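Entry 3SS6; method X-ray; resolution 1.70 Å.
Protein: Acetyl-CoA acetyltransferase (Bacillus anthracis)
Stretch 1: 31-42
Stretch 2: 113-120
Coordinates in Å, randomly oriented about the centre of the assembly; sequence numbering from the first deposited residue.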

# COMPACT_ATOMS: atom_id res chain seq x y z
N GLU A 31 -6.12 17.68 -15.75
CA GLU A 31 -7.10 17.41 -16.81
C GLU A 31 -8.34 18.27 -16.66
O GLU A 31 -8.94 18.68 -17.66
CB GLU A 31 -7.46 15.93 -16.81
CG GLU A 31 -6.30 15.05 -17.22
CD GLU A 31 -6.57 13.58 -17.04
OE1 GLU A 31 -7.50 13.23 -16.29
OE2 GLU A 31 -5.84 12.76 -17.64
N LEU A 32 -8.70 18.55 -15.42
CA LEU A 32 -9.94 19.28 -15.13
C LEU A 32 -9.73 20.78 -15.36
O LEU A 32 -10.64 21.49 -15.74
CB LEU A 32 -10.37 18.99 -13.69
CG LEU A 32 -11.67 19.63 -13.18
CD1 LEU A 32 -12.80 19.43 -14.19
CD2 LEU A 32 -12.03 19.02 -11.81
N ALA A 33 -8.49 21.23 -15.14
CA ALA A 33 -8.17 22.65 -15.35
C ALA A 33 -8.04 23.00 -16.82
O ALA A 33 -8.46 24.07 -17.24
CB ALA A 33 -6.89 23.03 -14.61
N VAL A 34 -7.47 22.09 -17.60
CA VAL A 34 -7.13 22.38 -18.99
C VAL A 34 -8.26 23.01 -19.84
O VAL A 34 -8.07 24.07 -20.40
CB VAL A 34 -6.52 21.14 -19.71
CG1 VAL A 34 -6.61 21.31 -21.22
CG2 VAL A 34 -5.06 20.94 -19.26
N PRO A 35 -9.43 22.36 -19.93
CA PRO A 35 -10.45 22.92 -20.84
C PRO A 35 -10.99 24.26 -20.37
O PRO A 35 -11.45 25.07 -21.19
CB PRO A 35 -11.56 21.85 -20.84
CG PRO A 35 -11.32 21.03 -19.61
CD PRO A 35 -9.84 21.07 -19.34
N VAL A 36 -10.95 24.48 -19.06
CA VAL A 36 -11.42 25.74 -18.48
C VAL A 36 -10.40 26.86 -18.72
O VAL A 36 -10.78 28.00 -19.05
CB VAL A 36 -11.77 25.56 -16.99
CG1 VAL A 36 -12.31 26.85 -16.41
CG2 VAL A 36 -12.82 24.46 -16.84
N LEU A 37 -9.12 26.54 -18.58
CA LEU A 37 -8.07 27.47 -18.97
C LEU A 37 -8.23 27.87 -20.44
O LEU A 37 -8.15 29.04 -20.79
CB LEU A 37 -6.69 26.83 -18.81
CG LEU A 37 -6.22 26.65 -17.37
CD1 LEU A 37 -4.94 25.83 -17.34
CD2 LEU A 37 -6.01 28.01 -16.69
N GLN A 38 -8.43 26.87 -21.29
CA GLN A 38 -8.57 27.13 -22.73
C GLN A 38 -9.73 28.05 -23.07
O GLN A 38 -9.58 29.01 -23.84
CB GLN A 38 -8.67 25.81 -23.50
CG GLN A 38 -7.38 25.01 -23.46
CD GLN A 38 -7.53 23.60 -24.01
OE1 GLN A 38 -8.61 23.01 -23.94
NE2 GLN A 38 -6.45 23.06 -24.58
N GLU A 39 -10.90 27.77 -22.48
CA GLU A 39 -12.08 28.58 -22.77
C GLU A 39 -11.94 29.98 -22.18
O GLU A 39 -12.35 30.95 -22.79
CB GLU A 39 -13.35 27.89 -22.26
CG GLU A 39 -14.64 28.68 -22.54
CD GLU A 39 -14.96 28.83 -24.03
OE1 GLU A 39 -14.45 28.05 -24.87
OE2 GLU A 39 -15.76 29.74 -24.36
N ALA A 40 -11.34 30.07 -20.99
CA ALA A 40 -11.15 31.39 -20.39
C ALA A 40 -10.34 32.30 -21.30
O ALA A 40 -10.71 33.45 -21.53
CB ALA A 40 -10.46 31.27 -19.02
N VAL A 41 -9.23 31.78 -21.81
CA VAL A 41 -8.37 32.59 -22.66
C VAL A 41 -9.11 32.98 -23.94
O VAL A 41 -9.02 34.12 -24.40
CB VAL A 41 -7.03 31.85 -22.93
CG1 VAL A 41 -6.26 32.52 -24.06
CG2 VAL A 41 -6.19 31.79 -21.65
N LYS A 42 -9.87 32.04 -24.50
CA LYS A 42 -10.66 32.30 -25.70
C LYS A 42 -11.64 33.45 -25.51
O LYS A 42 -11.86 34.24 -26.42
CB LYS A 42 -11.42 31.05 -26.15
CG LYS A 42 -10.55 30.01 -26.84
CD LYS A 42 -11.31 28.72 -27.09
CE LYS A 42 -10.37 27.61 -27.55
NZ LYS A 42 -11.05 26.29 -27.58
N VAL A 113 -2.94 37.85 -16.43
CA VAL A 113 -2.79 36.63 -15.64
C VAL A 113 -4.07 35.82 -15.70
O VAL A 113 -5.17 36.38 -15.63
CB VAL A 113 -2.49 36.96 -14.17
CG1 VAL A 113 -2.30 35.65 -13.35
CG2 VAL A 113 -1.26 37.84 -14.06
N VAL A 114 -3.93 34.50 -15.84
CA VAL A 114 -5.07 33.59 -15.78
C VAL A 114 -5.01 32.94 -14.40
O VAL A 114 -4.00 32.35 -14.03
CB VAL A 114 -5.00 32.53 -16.88
CG1 VAL A 114 -6.14 31.54 -16.74
CG2 VAL A 114 -5.06 33.21 -18.26
N ALA A 115 -6.08 33.07 -13.62
CA ALA A 115 -6.00 32.64 -12.23
C ALA A 115 -7.30 32.03 -11.77
O ALA A 115 -8.37 32.43 -12.21
CB ALA A 115 -5.64 33.82 -11.32
N GLY A 116 -7.20 31.06 -10.88
CA GLY A 116 -8.39 30.44 -10.33
C GLY A 116 -7.98 29.27 -9.47
O GLY A 116 -6.97 29.32 -8.76
N GLY A 117 -8.76 28.20 -9.54
CA GLY A 117 -8.50 27.06 -8.67
C GLY A 117 -9.11 25.79 -9.22
O GLY A 117 -9.94 25.81 -10.12
N VAL A 118 -8.65 24.67 -8.66
CA VAL A 118 -9.09 23.36 -9.10
C VAL A 118 -9.02 22.39 -7.92
O VAL A 118 -8.17 22.53 -7.02
CB VAL A 118 -8.23 22.83 -10.28
CG1 VAL A 118 -6.76 22.74 -9.87
CG2 VAL A 118 -8.73 21.44 -10.76
N GLU A 119 -9.93 21.42 -7.91
CA GLU A 119 -9.81 20.29 -7.00
C GLU A 119 -10.45 19.10 -7.66
O GLU A 119 -11.57 19.19 -8.17
CB GLU A 119 -10.50 20.55 -5.64
CG GLU A 119 -9.89 19.71 -4.49
CD GLU A 119 -8.51 20.24 -4.08
OE1 GLU A 119 -8.39 21.45 -3.79
OE2 GLU A 119 -7.53 19.47 -4.09
N ALA A 120 -9.71 18.00 -7.66
CA ALA A 120 -10.22 16.72 -8.15
C ALA A 120 -10.18 15.80 -6.94
O ALA A 120 -9.21 15.06 -6.73
CB ALA A 120 -9.35 16.19 -9.28

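Residues 31-42 form a helix that lies across strand 113-120, their axes 8.5 Å apart at closest and their N-to-C directions 149° apart, so the two run roughly antiparallel. The register agrees: Ala33 CA lies 6.4 Å from Val118 CA, and Leu37 CA 7.5 Å from Val114 CA. No hydrogen bond crosses between them; the 276 Å² they bury is held by apolar packing.

Leu32 opens the contact. Its CA-to-CB bond points toward the strand, and its CB meets Val118 CG2 at 4.2 Å, while CD2 reaches Glu119 O at 3.7 Å, a van der Waals approach, since a methyl carbon offers that carbonyl no proper donor. Ala33 also faces the strand, and its short side chain accompanies the closest backbone register. Next the helix kinks: Pro35 N carries no hydrogen, and Val36 N makes only a weak bond to Ala33 O, at 3.1 Å. Regular bonding covers the turn beyond, with Leu37 N to Ala33 O at 2.9 Å.

The CA-to-CB bond of Leu37 points sideways to the strand, yet its m,t rotamer brings CD2 to 3.5 Å from Val114 CG1, the tightest contact. One turn on, Val41 CG2 lies 3.8 Å from Val114 CG2. Val114 thus packs a methyl against each residue. Between it and Val118, Gly116 and Gly117 contribute no side chains to the interface.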